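Local coordinates for tail spike protein gp49 (Pseudomonas phage LKA1, PDB 4RU4), which serves as the trimeric tailspike of the phage and probably cleaves the O-specific polysaccharide of Pseudomonas as a lyase during entry into the host, at residues D155-G160 and Y165-F170. Residues are numbered along the deposited sequence; the frame is centred on the assembly and turned at random.
Sequences DSSFSG and YRAGEF
Hydrogen bonds and a salt bridge tie Tyr165, Arg166 and Ala167 to residues 155-159 within the long loop of a beta-hairpin, the connection between the antiparallel strands 147-151 and 168-177 of an Ig-like domain that projects from the parallel beta-helix. At its centre the backbone of Phe158 and Ser159 bends round one carbonyl: Tyr165 O accepts from Phe158 N at 2.9 Å and, more straightly, from Ser159 N at 3.2 Å, both donors tilted out of the carbonyl plane. Ser157 OG, set between its own backbone N and carbonyl carbon (chi1 49°), takes the N-H of Ala167 N at 2.8 Å in a nearly straight bond and itself donates to Thr154 O. Ala167 CB lies 4.3 Å from Phe158 CB, while the Phe158 ring leads away to Arg309 on strand 308-309. Ser159 CB sits at the edge of the Tyr165 ring, 3.9 Å from CD2, and Tyr165 OH hydrogen-bonds to Glu376 OE1. At the more exposed end, Arg166 runs extended from CG to NE alongside Asp155, and its NH1 bonds to Ala301 O. The salt bridge is side-on but converges on a single oxygen: Asp155 OD1 receives NH2 of Arg166 at 2.8 Å and its NE at 3.2 Å, with the carboxylate and guanidinium planes 26° apart.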
loop_
_atom_site.group_PDB
_atom_site.type_symbol
_atom_site.label_atom_id
_atom_site.label_comp_id
_atom_site.label_asym_id
_atom_site.label_seq_id
_atom_site.Cartn_x
_atom_site.Cartn_y
_atom_site.Cartn_z
ATOM N N ASP B 155 9.246 -33.350 -15.047
ATOM C CA ASP B 155 8.461 -32.361 -15.780
ATOM C C ASP B 155 7.119 -32.070 -15.115
ATOM O O ASP B 155 6.421 -32.983 -14.676
ATOM C CB ASP B 155 8.183 -32.804 -17.218
ATOM C CG ASP B 155 9.440 -32.859 -18.073
ATOM O OD1 ASP B 155 10.495 -32.351 -17.645
ATOM O OD2 ASP B 155 9.359 -33.424 -19.182
ATOM N N SER B 156 6.761 -30.789 -15.079
ATOM C CA SER B 156 5.469 -30.345 -14.558
ATOM C C SER B 156 5.227 -30.739 -13.116
ATOM O O SER B 156 4.073 -30.809 -12.670
ATOM C CB SER B 156 4.308 -30.849 -15.431
ATOM O OG SER B 156 4.281 -30.134 -16.652
ATOM N N SER B 157 6.302 -30.953 -12.371
ATOM C CA SER B 157 6.151 -31.321 -10.971
ATOM C C SER B 157 5.507 -30.197 -10.105
ATOM O O SER B 157 4.934 -30.487 -9.055
ATOM C CB SER B 157 7.453 -31.872 -10.379
ATOM O OG SER B 157 8.582 -31.046 -10.651
ATOM N N PHE B 158 5.561 -28.939 -10.546
ATOM C CA PHE B 158 4.776 -27.902 -9.855
ATOM C C PHE B 158 3.382 -27.677 -10.526
ATOM O O PHE B 158 2.338 -27.627 -9.861
ATOM C CB PHE B 158 5.545 -26.569 -9.804
ATOM C CG PHE B 158 4.724 -25.405 -9.245
ATOM C CD1 PHE B 158 4.516 -25.278 -7.878
ATOM C CD2 PHE B 158 4.167 -24.456 -10.092
ATOM C CE1 PHE B 158 3.743 -24.201 -7.352
ATOM C CE2 PHE B 158 3.396 -23.397 -9.588
ATOM C CZ PHE B 158 3.197 -23.270 -8.219
ATOM N N SER B 159 3.390 -27.497 -11.837
ATOM C CA SER B 159 2.149 -27.278 -12.600
ATOM C C SER B 159 2.127 -28.028 -13.928
ATOM O O SER B 159 3.136 -28.075 -14.652
ATOM C CB SER B 159 1.942 -25.777 -12.846
ATOM O OG SER B 159 0.899 -25.567 -13.772
ATOM N N GLY B 160 0.972 -28.596 -14.273
ATOM C CA GLY B 160 0.852 -29.329 -15.506
ATOM C C GLY B 160 0.720 -28.429 -16.727
ATOM O O GLY B 160 0.731 -28.925 -17.852
ATOM N N TYR B 165 7.487 -26.166 -15.741
ATOM C CA TYR B 165 7.019 -25.713 -14.426
ATOM C C TYR B 165 7.300 -26.794 -13.382
ATOM O O TYR B 165 6.400 -27.504 -12.930
ATOM C CB TYR B 165 5.522 -25.346 -14.453
ATOM C CG TYR B 165 5.184 -24.129 -15.300
ATOM C CD1 TYR B 165 6.176 -23.279 -15.786
ATOM C CD2 TYR B 165 3.854 -23.821 -15.589
ATOM C CE1 TYR B 165 5.856 -22.159 -16.560
ATOM C CE2 TYR B 165 3.526 -22.707 -16.331
ATOM C CZ TYR B 165 4.517 -21.892 -16.825
ATOM O OH TYR B 165 4.137 -20.796 -17.565
ATOM N N ARG B 166 8.569 -26.915 -13.017
ATOM C CA ARG B 166 9.019 -27.953 -12.118
ATOM C C ARG B 166 8.967 -27.479 -10.658
ATOM O O ARG B 166 9.022 -26.279 -10.385
ATOM C CB ARG B 166 10.437 -28.383 -12.506
ATOM C CG ARG B 166 10.503 -28.969 -13.936
ATOM C CD ARG B 166 11.763 -29.825 -14.159
ATOM N NE ARG B 166 11.773 -30.328 -15.531
ATOM C CZ ARG B 166 12.609 -29.897 -16.475
ATOM N NH1 ARG B 166 13.541 -28.997 -16.175
ATOM N NH2 ARG B 166 12.537 -30.387 -17.709
ATOM N N ALA B 167 8.885 -28.435 -9.743
ATOM C CA ALA B 167 8.741 -28.170 -8.314
ATOM C C ALA B 167 10.086 -27.935 -7.654
ATOM O O ALA B 167 11.121 -28.373 -8.147
ATOM C CB ALA B 167 8.023 -29.349 -7.616
ATOM N N GLY B 168 10.056 -27.249 -6.519
ATOM C CA GLY B 168 11.231 -27.079 -5.675
ATOM C C GLY B 168 11.155 -25.690 -5.059
ATOM O O GLY B 168 10.146 -25.005 -5.218
ATOM N N GLU B 169 12.197 -25.260 -4.356
ATOM C CA GLU B 169 12.221 -23.892 -3.817
ATOM C C GLU B 169 13.588 -23.578 -3.225
ATOM O O GLU B 169 14.420 -24.478 -3.079
ATOM C CB GLU B 169 11.141 -23.710 -2.715
ATOM C CG GLU B 169 11.201 -24.693 -1.571
ATOM C CD GLU B 169 9.907 -24.675 -0.738
ATOM O OE1 GLU B 169 9.747 -23.764 0.118
ATOM O OE2 GLU B 169 9.035 -25.548 -0.979
ATOM N N PHE B 170 13.804 -22.308 -2.877
ATOM C CA PHE B 170 15.025 -21.868 -2.198
ATOM C C PHE B 170 14.888 -21.866 -0.676
ATOM O O PHE B 170 13.905 -21.329 -0.137
ATOM C CB PHE B 170 15.370 -20.435 -2.589
ATOM C CG PHE B 170 15.907 -20.286 -3.989
ATOM C CD1 PHE B 170 15.080 -20.511 -5.094
ATOM C CD2 PHE B 170 17.223 -19.891 -4.201
ATOM C CE1 PHE B 170 15.548 -20.327 -6.386
ATOM C CE2 PHE B 170 17.718 -19.705 -5.510
ATOM C CZ PHE B 170 16.875 -19.925 -6.603
#